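Local coordinates for protein AvrRxo1-ORF1 (Xanthomonas oryzae pv. oryzicola, PDB 4Z8T) that is a type III effector with a polynucleotide kinase domain, probably transferring phosphate from a bound nucleotide, and forms a complex with its interactor AvrRxo1-ORF2, at residues A[67-72]-A[158-163]; A[181-186]-A[239-244]; A[252-257]-A[267-272]. All coordinates share one frame; numbering follows the deposited sequence.

Contact 1: A[67-72]-A[158-163]. With SO4 (sulfate ion), chain C.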
loop_
_atom_site.group_PDB
_atom_site.type_symbol
_atom_site.label_atom_id
_atom_site.label_comp_id
_atom_site.label_asym_id
_atom_site.label_seq_id
_atom_site.Cartn_x
_atom_site.Cartn_y
_atom_site.Cartn_z
ATOM N N LEU A 67 18.057 -15.816 -26.958
ATOM C CA LEU A 67 16.635 -15.480 -26.939
ATOM C C LEU A 67 16.525 -14.213 -26.106
ATOM O O LEU A 67 16.728 -14.241 -24.893
ATOM C CB LEU A 67 15.827 -16.623 -26.298
ATOM C CG LEU A 67 14.290 -16.621 -26.333
ATOM C CD1 LEU A 67 13.757 -18.025 -26.006
ATOM C CD2 LEU A 67 13.717 -15.630 -25.362
ATOM N N PHE A 68 16.233 -13.086 -26.753
ATOM C CA PHE A 68 16.012 -11.844 -26.020
ATOM C C PHE A 68 14.552 -11.811 -25.609
ATOM O O PHE A 68 13.658 -11.828 -26.465
ATOM C CB PHE A 68 16.292 -10.626 -26.913
ATOM C CG PHE A 68 17.742 -10.424 -27.221
ATOM C CD1 PHE A 68 18.314 -11.025 -28.337
ATOM C CD2 PHE A 68 18.538 -9.650 -26.395
ATOM C CE1 PHE A 68 19.660 -10.838 -28.632
ATOM C CE2 PHE A 68 19.881 -9.466 -26.677
ATOM C CZ PHE A 68 20.445 -10.064 -27.799
ATOM N N ALA A 69 14.303 -11.793 -24.303
ATOM C CA ALA A 69 12.949 -11.841 -23.767
ATOM C C ALA A 69 12.661 -10.488 -23.121
ATOM O O ALA A 69 13.401 -10.037 -22.249
ATOM C CB ALA A 69 12.827 -12.976 -22.733
ATOM N N LEU A 70 11.607 -9.824 -23.575
ATOM C CA LEU A 70 11.190 -8.565 -22.973
ATOM C C LEU A 70 9.909 -8.814 -22.190
ATOM O O LEU A 70 8.813 -8.853 -22.756
ATOM C CB LEU A 70 10.946 -7.510 -24.059
ATOM C CG LEU A 70 12.083 -7.429 -25.078
ATOM C CD1 LEU A 70 11.761 -6.456 -26.222
ATOM C CD2 LEU A 70 13.349 -7.023 -24.368
ATOM N N ARG A 71 10.060 -9.019 -20.884
ATOM C CA ARG A 71 8.944 -9.300 -19.994
ATOM C C ARG A 71 8.348 -8.006 -19.471
ATOM O O ARG A 71 9.072 -7.073 -19.142
ATOM C CB ARG A 71 9.464 -10.105 -18.798
ATOM C CG ARG A 71 8.399 -10.544 -17.808
ATOM C CD ARG A 71 8.952 -11.529 -16.772
ATOM N NE ARG A 71 7.860 -12.095 -15.992
ATOM C CZ ARG A 71 7.411 -11.608 -14.836
ATOM N NH1 ARG A 71 7.954 -10.523 -14.300
ATOM N NH2 ARG A 71 6.386 -12.197 -14.231
ATOM N N GLY A 72 7.028 -7.959 -19.364
ATOM C CA GLY A 72 6.404 -6.852 -18.662
ATOM C C GLY A 72 5.006 -6.595 -19.149
ATOM O O GLY A 72 4.649 -6.974 -20.267
ATOM N N LYS A 158 6.462 -10.364 -25.360
ATOM C CA LYS A 158 5.177 -10.798 -24.832
ATOM C C LYS A 158 5.176 -10.432 -23.367
ATOM O O LYS A 158 6.231 -10.124 -22.800
ATOM C CB LYS A 158 5.020 -12.317 -24.949
ATOM C CG LYS A 158 4.949 -12.860 -26.366
ATOM C CD LYS A 158 4.742 -14.365 -26.306
ATOM C CE LYS A 158 4.750 -14.985 -27.683
ATOM N NZ LYS A 158 4.186 -16.360 -27.621
ATOM N N ARG A 159 4.006 -10.480 -22.740
ATOM C CA ARG A 159 3.939 -10.158 -21.319
ATOM C C ARG A 159 4.801 -11.096 -20.483
ATOM O O ARG A 159 5.470 -10.653 -19.539
ATOM C CB ARG A 159 2.497 -10.180 -20.819
ATOM C CG ARG A 159 2.359 -9.688 -19.371
ATOM C CD ARG A 159 0.913 -9.604 -18.884
ATOM N NE ARG A 159 0.161 -8.589 -19.616
ATOM C CZ ARG A 159 -0.643 -8.842 -20.642
ATOM N NH1 ARG A 159 -0.800 -10.085 -21.067
ATOM N NH2 ARG A 159 -1.273 -7.847 -21.259
ATOM N N LEU A 160 4.770 -12.389 -20.836
ATOM C CA LEU A 160 5.564 -13.434 -20.175
ATOM C C LEU A 160 5.339 -13.439 -18.670
ATOM O O LEU A 160 6.290 -13.584 -17.896
ATOM C CB LEU A 160 7.059 -13.288 -20.494
ATOM C CG LEU A 160 7.436 -13.330 -21.979
ATOM C CD1 LEU A 160 8.892 -12.957 -22.184
ATOM C CD2 LEU A 160 7.136 -14.707 -22.577
ATOM N N SER A 161 4.088 -13.293 -18.250
ATOM C CA SER A 161 3.825 -13.113 -16.829
ATOM C C SER A 161 4.019 -14.413 -16.049
ATOM O O SER A 161 4.741 -14.431 -15.046
ATOM C CB SER A 161 2.455 -12.465 -16.575
ATOM O OG SER A 161 1.367 -13.221 -17.081
ATOM N N ARG A 162 3.441 -15.507 -16.546
ATOM C CA ARG A 162 3.266 -16.693 -15.706
ATOM C C ARG A 162 4.361 -17.747 -15.775
ATOM O O ARG A 162 5.123 -17.815 -16.742
ATOM C CB ARG A 162 1.902 -17.317 -15.971
ATOM C CG ARG A 162 0.791 -16.305 -15.814
ATOM C CD ARG A 162 -0.558 -16.952 -15.652
ATOM N NE ARG A 162 -1.601 -15.945 -15.779
ATOM C CZ ARG A 162 -2.104 -15.259 -14.761
ATOM N NH1 ARG A 162 -3.047 -14.353 -14.985
ATOM N NH2 ARG A 162 -1.669 -15.478 -13.528
ATOM N N GLU A 163 4.432 -18.565 -14.726
ATOM C CA GLU A 163 5.460 -19.590 -14.624
ATOM C C GLU A 163 5.518 -20.495 -15.845
ATOM O O GLU A 163 6.598 -20.741 -16.382
ATOM C CB GLU A 163 5.275 -20.432 -13.354
ATOM C CG GLU A 163 5.579 -19.707 -12.063
ATOM C CD GLU A 163 5.595 -20.644 -10.875
ATOM O OE1 GLU A 163 5.669 -20.148 -9.730
ATOM O OE2 GLU A 163 5.536 -21.873 -11.088
HETATM S S SO4 C . 0.247 -13.573 -20.279
HETATM O O1 SO4 C . 1.601 -13.319 -19.805
HETATM O O2 SO4 C . -0.700 -12.646 -19.669
HETATM O O3 SO4 C . -0.149 -14.944 -19.939
HETATM O O4 SO4 C . 0.200 -13.423 -21.732
#

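Contact 2: A[181-186]-A[239-244]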
loop_
_atom_site.group_PDB
_atom_site.type_symbol
_atom_site.label_atom_id
_atom_site.label_comp_id
_atom_site.label_asym_id
_atom_site.label_seq_id
_atom_site.Cartn_x
_atom_site.Cartn_y
_atom_site.Cartn_z
ATOM N N GLU A 181 18.484 -13.686 -22.587
ATOM C CA GLU A 181 18.787 -12.349 -22.110
ATOM C C GLU A 181 17.441 -11.713 -21.814
ATOM O O GLU A 181 16.687 -11.393 -22.724
ATOM C CB GLU A 181 19.534 -11.552 -23.182
ATOM C CG GLU A 181 20.051 -10.215 -22.708
ATOM C CD GLU A 181 21.237 -10.333 -21.747
ATOM O OE1 GLU A 181 21.905 -11.410 -21.695
ATOM O OE2 GLU A 181 21.515 -9.327 -21.047
ATOM N N LEU A 182 17.126 -11.553 -20.534
ATOM C CA LEU A 182 15.786 -11.138 -20.147
ATOM C C LEU A 182 15.816 -9.764 -19.513
ATOM O O LEU A 182 16.545 -9.521 -18.538
ATOM C CB LEU A 182 15.167 -12.159 -19.189
ATOM C CG LEU A 182 13.650 -12.001 -19.008
ATOM C CD1 LEU A 182 13.005 -13.356 -18.780
ATOM C CD2 LEU A 182 13.285 -11.044 -17.871
ATOM N N CYS A 183 15.024 -8.855 -20.075
ATOM C CA CYS A 183 14.774 -7.565 -19.451
ATOM C C CYS A 183 13.335 -7.575 -19.015
ATOM O O CYS A 183 12.448 -7.927 -19.789
ATOM C CB CYS A 183 14.986 -6.412 -20.441
ATOM S SG CYS A 183 16.716 -5.925 -20.598
ATOM N N ASP A 184 13.114 -7.216 -17.759
ATOM C CA ASP A 184 11.802 -7.253 -17.133
ATOM C C ASP A 184 11.493 -5.805 -16.761
ATOM O O ASP A 184 12.281 -5.153 -16.082
ATOM C CB ASP A 184 11.916 -8.137 -15.889
ATOM C CG ASP A 184 10.584 -8.462 -15.258
ATOM O OD1 ASP A 184 9.528 -8.056 -15.789
ATOM O OD2 ASP A 184 10.604 -9.137 -14.208
ATOM N N ILE A 185 10.367 -5.295 -17.253
ATOM C CA ILE A 185 10.076 -3.866 -17.186
ATOM C C ILE A 185 8.762 -3.659 -16.451
ATOM O O ILE A 185 7.733 -4.222 -16.830
ATOM C CB ILE A 185 9.957 -3.268 -18.609
ATOM C CG1 ILE A 185 11.283 -3.445 -19.383
ATOM C CG2 ILE A 185 9.618 -1.779 -18.510
ATOM C CD1 ILE A 185 11.258 -4.532 -20.452
ATOM N N ASP A 186 8.806 -2.862 -15.386
ATOM C CA ASP A 186 7.627 -2.615 -14.557
ATOM C C ASP A 186 7.255 -1.142 -14.522
ATOM O O ASP A 186 8.134 -0.274 -14.504
ATOM C CB ASP A 186 7.888 -3.043 -13.115
ATOM C CG ASP A 186 6.657 -2.925 -12.256
ATOM O OD1 ASP A 186 5.875 -3.904 -12.231
ATOM O OD2 ASP A 186 6.438 -1.861 -11.626
ATOM N N ASN A 239 21.236 -13.746 -18.629
ATOM C CA ASN A 239 21.248 -12.625 -17.699
ATOM C C ASN A 239 19.852 -12.053 -17.532
ATOM O O ASN A 239 19.017 -12.188 -18.421
ATOM C CB ASN A 239 22.212 -11.543 -18.176
ATOM C CG ASN A 239 23.639 -12.049 -18.252
ATOM O OD1 ASN A 239 24.191 -12.519 -17.258
ATOM N ND2 ASN A 239 24.221 -12.010 -19.447
ATOM N N TYR A 240 19.627 -11.424 -16.382
ATOM C CA TYR A 240 18.330 -10.853 -16.011
ATOM C C TYR A 240 18.524 -9.425 -15.499
ATOM O O TYR A 240 19.380 -9.167 -14.659
ATOM C CB TYR A 240 17.677 -11.702 -14.910
ATOM C CG TYR A 240 16.415 -11.084 -14.351
ATOM C CD1 TYR A 240 16.478 -10.152 -13.314
ATOM C CD2 TYR A 240 15.167 -11.411 -14.864
ATOM C CE1 TYR A 240 15.341 -9.562 -12.810
ATOM C CE2 TYR A 240 14.007 -10.827 -14.352
ATOM C CZ TYR A 240 14.109 -9.898 -13.328
ATOM O OH TYR A 240 12.969 -9.319 -12.810
ATOM N N ARG A 241 17.699 -8.494 -15.987
ATOM C CA ARG A 241 17.672 -7.142 -15.425
ATOM C C ARG A 241 16.232 -6.726 -15.239
ATOM O O ARG A 241 15.392 -6.975 -16.113
ATOM C CB ARG A 241 18.358 -6.144 -16.363
ATOM C CG ARG A 241 19.875 -6.236 -16.349
ATOM C CD ARG A 241 20.479 -5.294 -17.391
ATOM N NE ARG A 241 20.265 -5.820 -18.744
ATOM C CZ ARG A 241 20.277 -5.069 -19.838
ATOM N NH1 ARG A 241 20.481 -3.760 -19.733
ATOM N NH2 ARG A 241 20.065 -5.622 -21.023
ATOM N N LEU A 242 15.953 -6.092 -14.107
ATOM C CA LEU A 242 14.617 -5.610 -13.785
ATOM C C LEU A 242 14.660 -4.103 -13.701
ATOM O O LEU A 242 15.443 -3.552 -12.949
ATOM C CB LEU A 242 14.190 -6.130 -12.412
ATOM C CG LEU A 242 12.915 -5.511 -11.811
ATOM C CD1 LEU A 242 11.677 -5.734 -12.694
ATOM C CD2 LEU A 242 12.705 -6.143 -10.434
ATOM N N PHE A 243 13.795 -3.437 -14.462
ATOM C CA PHE A 243 13.738 -1.974 -14.422
ATOM C C PHE A 243 12.384 -1.586 -13.904
ATOM O O PHE A 243 11.389 -2.142 -14.340
ATOM C CB PHE A 243 13.926 -1.379 -15.824
ATOM C CG PHE A 243 15.291 -1.613 -16.400
ATOM C CD1 PHE A 243 16.341 -0.754 -16.118
ATOM C CD2 PHE A 243 15.536 -2.722 -17.202
ATOM C CE1 PHE A 243 17.617 -0.989 -16.651
ATOM C CE2 PHE A 243 16.804 -2.953 -17.735
ATOM C CZ PHE A 243 17.833 -2.100 -17.458
ATOM N N GLY A 244 12.353 -0.643 -12.968
ATOM C CA GLY A 244 11.108 -0.170 -12.400
ATOM C C GLY A 244 11.001 1.317 -12.638
ATOM O O GLY A 244 11.929 1.926 -13.171
HETATM O O HOH W 1 19.455 -8.710 -19.145
#

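Contact 3: A[252-257]-A[267-272]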
loop_
_atom_site.group_PDB
_atom_site.type_symbol
_atom_site.label_atom_id
_atom_site.label_comp_id
_atom_site.label_asym_id
_atom_site.label_seq_id
_atom_site.Cartn_x
_atom_site.Cartn_y
_atom_site.Cartn_z
ATOM N N VAL A 252 14.549 2.931 -13.739
ATOM C CA VAL A 252 15.790 2.739 -13.006
ATOM C C VAL A 252 15.993 1.249 -12.801
ATOM O O VAL A 252 15.022 0.493 -12.748
ATOM C CB VAL A 252 15.772 3.449 -11.642
ATOM C CG1 VAL A 252 15.676 4.961 -11.821
ATOM C CG2 VAL A 252 14.596 2.970 -10.836
HETATM N N MSE A 253 17.249 0.841 -12.693
HETATM C CA MSE A 253 17.566 -0.556 -12.421
HETATM C C MSE A 253 17.179 -0.891 -10.996
HETATM O O MSE A 253 17.478 -0.136 -10.056
HETATM C CB MSE A 253 19.058 -0.798 -12.598
HETATM C CG MSE A 253 19.462 -2.193 -12.273
HETATM SE SE MSE A 253 19.250 -3.290 -13.849
HETATM C CE MSE A 253 20.576 -2.456 -15.069
ATOM N N VAL A 254 16.524 -2.034 -10.822
ATOM C CA VAL A 254 16.008 -2.400 -9.510
ATOM C C VAL A 254 16.694 -3.659 -8.973
ATOM O O VAL A 254 17.084 -3.707 -7.811
ATOM C CB VAL A 254 14.488 -2.601 -9.570
ATOM C CG1 VAL A 254 13.967 -3.194 -8.244
ATOM C CG2 VAL A 254 13.807 -1.267 -9.826
ATOM N N ALA A 255 16.824 -4.676 -9.817
ATOM C CA ALA A 255 17.535 -5.901 -9.420
ATOM C C ALA A 255 18.137 -6.517 -10.670
ATOM O O ALA A 255 17.683 -6.249 -11.776
ATOM C CB ALA A 255 16.584 -6.898 -8.729
ATOM N N SER A 256 19.139 -7.371 -10.503
ATOM C CA SER A 256 19.799 -7.945 -11.667
ATOM C C SER A 256 20.511 -9.244 -11.359
ATOM O O SER A 256 20.978 -9.464 -10.239
ATOM C CB SER A 256 20.802 -6.947 -12.274
ATOM O OG SER A 256 21.837 -6.613 -11.352
ATOM N N VAL A 257 20.600 -10.111 -12.358
ATOM C CA VAL A 257 21.467 -11.277 -12.239
ATOM C C VAL A 257 22.309 -11.286 -13.499
ATOM O O VAL A 257 21.812 -11.601 -14.575
ATOM C CB VAL A 257 20.678 -12.585 -12.116
ATOM C CG1 VAL A 257 21.646 -13.730 -11.760
ATOM C CG2 VAL A 257 19.570 -12.483 -11.055
ATOM N N ALA A 267 16.363 -1.394 -3.402
ATOM C CA ALA A 267 15.621 -2.257 -2.492
ATOM C C ALA A 267 14.194 -1.803 -2.236
ATOM O O ALA A 267 13.301 -2.632 -2.108
ATOM C CB ALA A 267 16.370 -2.398 -1.177
ATOM N N GLU A 268 13.975 -0.493 -2.167
ATOM C CA GLU A 268 12.631 0.034 -1.959
ATOM C C GLU A 268 11.713 -0.355 -3.098
ATOM O O GLU A 268 10.611 -0.856 -2.891
ATOM C CB GLU A 268 12.675 1.562 -1.883
ATOM C CG GLU A 268 11.315 2.209 -1.702
ATOM C CD GLU A 268 11.402 3.696 -1.423
ATOM O OE1 GLU A 268 12.438 4.313 -1.760
ATOM O OE2 GLU A 268 10.432 4.240 -0.851
ATOM N N LEU A 269 12.160 -0.094 -4.320
ATOM C CA LEU A 269 11.364 -0.477 -5.466
ATOM C C LEU A 269 11.204 -1.991 -5.572
ATOM O O LEU A 269 10.152 -2.459 -5.987
ATOM C CB LEU A 269 11.930 0.100 -6.769
ATOM C CG LEU A 269 11.467 1.498 -7.160
ATOM C CD1 LEU A 269 12.178 1.907 -8.448
ATOM C CD2 LEU A 269 9.950 1.520 -7.333
ATOM N N TYR A 270 12.234 -2.753 -5.210
ATOM C CA TYR A 270 12.161 -4.212 -5.327
ATOM C C TYR A 270 11.051 -4.763 -4.445
ATOM O O TYR A 270 10.283 -5.633 -4.864
ATOM C CB TYR A 270 13.503 -4.831 -4.940
ATOM C CG TYR A 270 13.691 -6.288 -5.314
ATOM C CD1 TYR A 270 13.316 -6.774 -6.556
ATOM C CD2 TYR A 270 14.291 -7.169 -4.430
ATOM C CE1 TYR A 270 13.521 -8.117 -6.907
ATOM C CE2 TYR A 270 14.498 -8.517 -4.774
ATOM C CZ TYR A 270 14.107 -8.984 -6.001
ATOM O OH TYR A 270 14.323 -10.305 -6.326
ATOM N N GLU A 271 10.966 -4.247 -3.225
ATOM C CA GLU A 271 9.880 -4.622 -2.321
ATOM C C GLU A 271 8.520 -4.282 -2.949
ATOM O O GLU A 271 7.580 -5.075 -2.899
ATOM C CB GLU A 271 10.059 -3.942 -0.951
ATOM C CG GLU A 271 9.004 -4.352 0.082
ATOM C CD GLU A 271 9.250 -3.757 1.458
ATOM O OE1 GLU A 271 10.208 -2.968 1.611
ATOM O OE2 GLU A 271 8.471 -4.071 2.397
ATOM N N LYS A 272 8.437 -3.123 -3.542
ATOM C CA LYS A 272 7.196 -2.736 -4.125
ATOM C C LYS A 272 6.730 -3.503 -5.371
ATOM O O LYS A 272 5.607 -3.882 -5.489
ATOM C CB LYS A 272 7.216 -1.214 -4.350
ATOM C CG LYS A 272 6.007 -0.625 -4.898
ATOM C CD LYS A 272 6.237 0.803 -5.363
ATOM C CE LYS A 272 6.118 1.769 -4.208
ATOM N NZ LYS A 272 5.142 1.286 -3.189
#

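Contact 1: A[67-72]-A[158-163]
Arg71 reaches out of strand 67-71 and runs along the loop 158-163, its chain extended with CG anti to the backbone N (chi1 -177°), so that CG lies against Arg159 O, CD and NE against Leu160 O, and NH2 reaches Ser161 O. Arg71 NE donates to Leu160 O at 2.9 Å, from above that carbonyl's plane. Arg71 NH2 meets Ser161 O at 2.9 Å more ideally: the oxygen lies in the guanidinium plane and offers a lone pair. The third nitrogen, NH1, turns back to a salt bridge with Asp184. Leu160, at left-handed backbone angles, points under this arm, and its CD1 lies 4.0 Å from Ala69 CB. Farther along, Gly72 N bonds Arg159 O at 3.1 Å. Arg159 faces the other way: bent at chi3 (-66°), its guanidinium edge meets sulfate O2 close to its plane, NH1 to O2 being 2.9 Å. Sulfate O1 is gripped twice by Ser161, from N at 2.9 Å and from OG at 2.7 Å. Asn73, Thr74 and Ser98 O of the AvrRxo1-ORF2 chain hold the rest of the Arg159 guanidinium. Carbonyls of both segments (Leu70, Gly72 and Lys158) hold the amine of Lys78, probably the P-loop lysine, while the Arg159 guanidinium with the amide and hydroxyl of Ser161 form an anion site, here occupied by sulfate.

Contact 2: A[181-186]-A[239-244]
Strands 181-185 and 239-244 run parallel at 16° with axes 4.8 Å apart, paired Glu181 to Asn239 through Ile185 to Phe243. They are neighbours in the parallel part of the P-loop-kinase sheet, joined by a largely helical beta-alpha-beta connection. Five backbone hydrogen bonds zip them together, each donor nearly along its C=O axis; the straightest is Leu182 N to Asn239 O (2.9 Å). On the face bearing Glu181, Cys183 and Phe243, the sulfur of Cys183 lies over one face of the Arg241 guanidinium, 3.4 Å from NH2, and at the edge of the Phe243 ring. Arg241, bent at chi3 (-73°), takes a long ion pair with Glu181, while a water joins its NE to Glu181 OE2 and Leu182 O; its NH1 goes to Lys85 O. Glu181 OE1 accepts Asn239 ND2 at 3.3 Å through its syn lone pair, the carboxylate and amide planes steeply turned, and Asn239 OD1 bonds Gly259 N. The other face is carried by Leu182, Tyr240, Asp184 and Leu242. Leu182 CD2 rests 3.6 Å from Tyr240 CD2, both side chains pointing the same way. Asp184 is buried, and a salt bridge from its OD2 to Arg224 adds to the positive charge around it, which probably keeps it ionised. Tyr240 OH donates to Asp184 OD2 at 2.8 Å on the anti lone pair, with the carboxylate and ring planes 75° apart.

Contact 3: A[252-257]-A[267-272]
The Tyr270 ring, the flat group of this contact, carries Ala255 over one face: CB sits 4.1 Å from the ring centroid and 26° off its normal, a CH-pi contact that falls nearest the CE1 side, at 3.8 Å from CB. Val254 CG1 approaches the same ring obliquely and lodges beside the helix backbone, 3.5 Å from Tyr270 N. Its second methyl, CG2, turns to Leu269, whose CD1 is 3.8 Å away. Leu269 CD1 also meets Val252 CG2 at 3.6 Å, each valine crossing the leucine at about a right angle. Val254 and Ala255 both direct their CB toward the helix because Val254 has a helix-like psi (-46°) and the two face Leu242 together, consistent with a classic beta bulge. No hydrogen bond spans the segments, so the join is apolar. At the far end of the ring, Tyr270 OH bonds His13 of the AvrRxo1-ORF2 chain. Helix 267-272 crosses strand 252-257 at 77°, its tyrosine touching Leu242 of strand 238-245, Phe262 of strand 261-263, and Met225 and Ile228 of helix 224-233.

The three contacts follow one sheet from its P-loop side toward its antiparallel edge. Contacts 1 and 2 have centres about 9 Å apart and share the border between strands 66-71 and 179-185, where Arg71 N lies 2.8 Å from Cys183 O, probably hydrogen-bonded. Contact 3 is about 10 Å from contact 2, between centres; there strand 251-258 runs antiparallel to strand 238-245, with Leu242 O 2.8 Å from Val254 N. Contacts 1 and 3 do not touch, their centres about 17 Å apart. Gly72 and Lys78 of the putative Walker A motif place contact 1 beside the probable phosphate site; its sulfate marks a separate anion site at its edge. Contacts 1 and 3 both reach chains of AvrRxo1-ORF2.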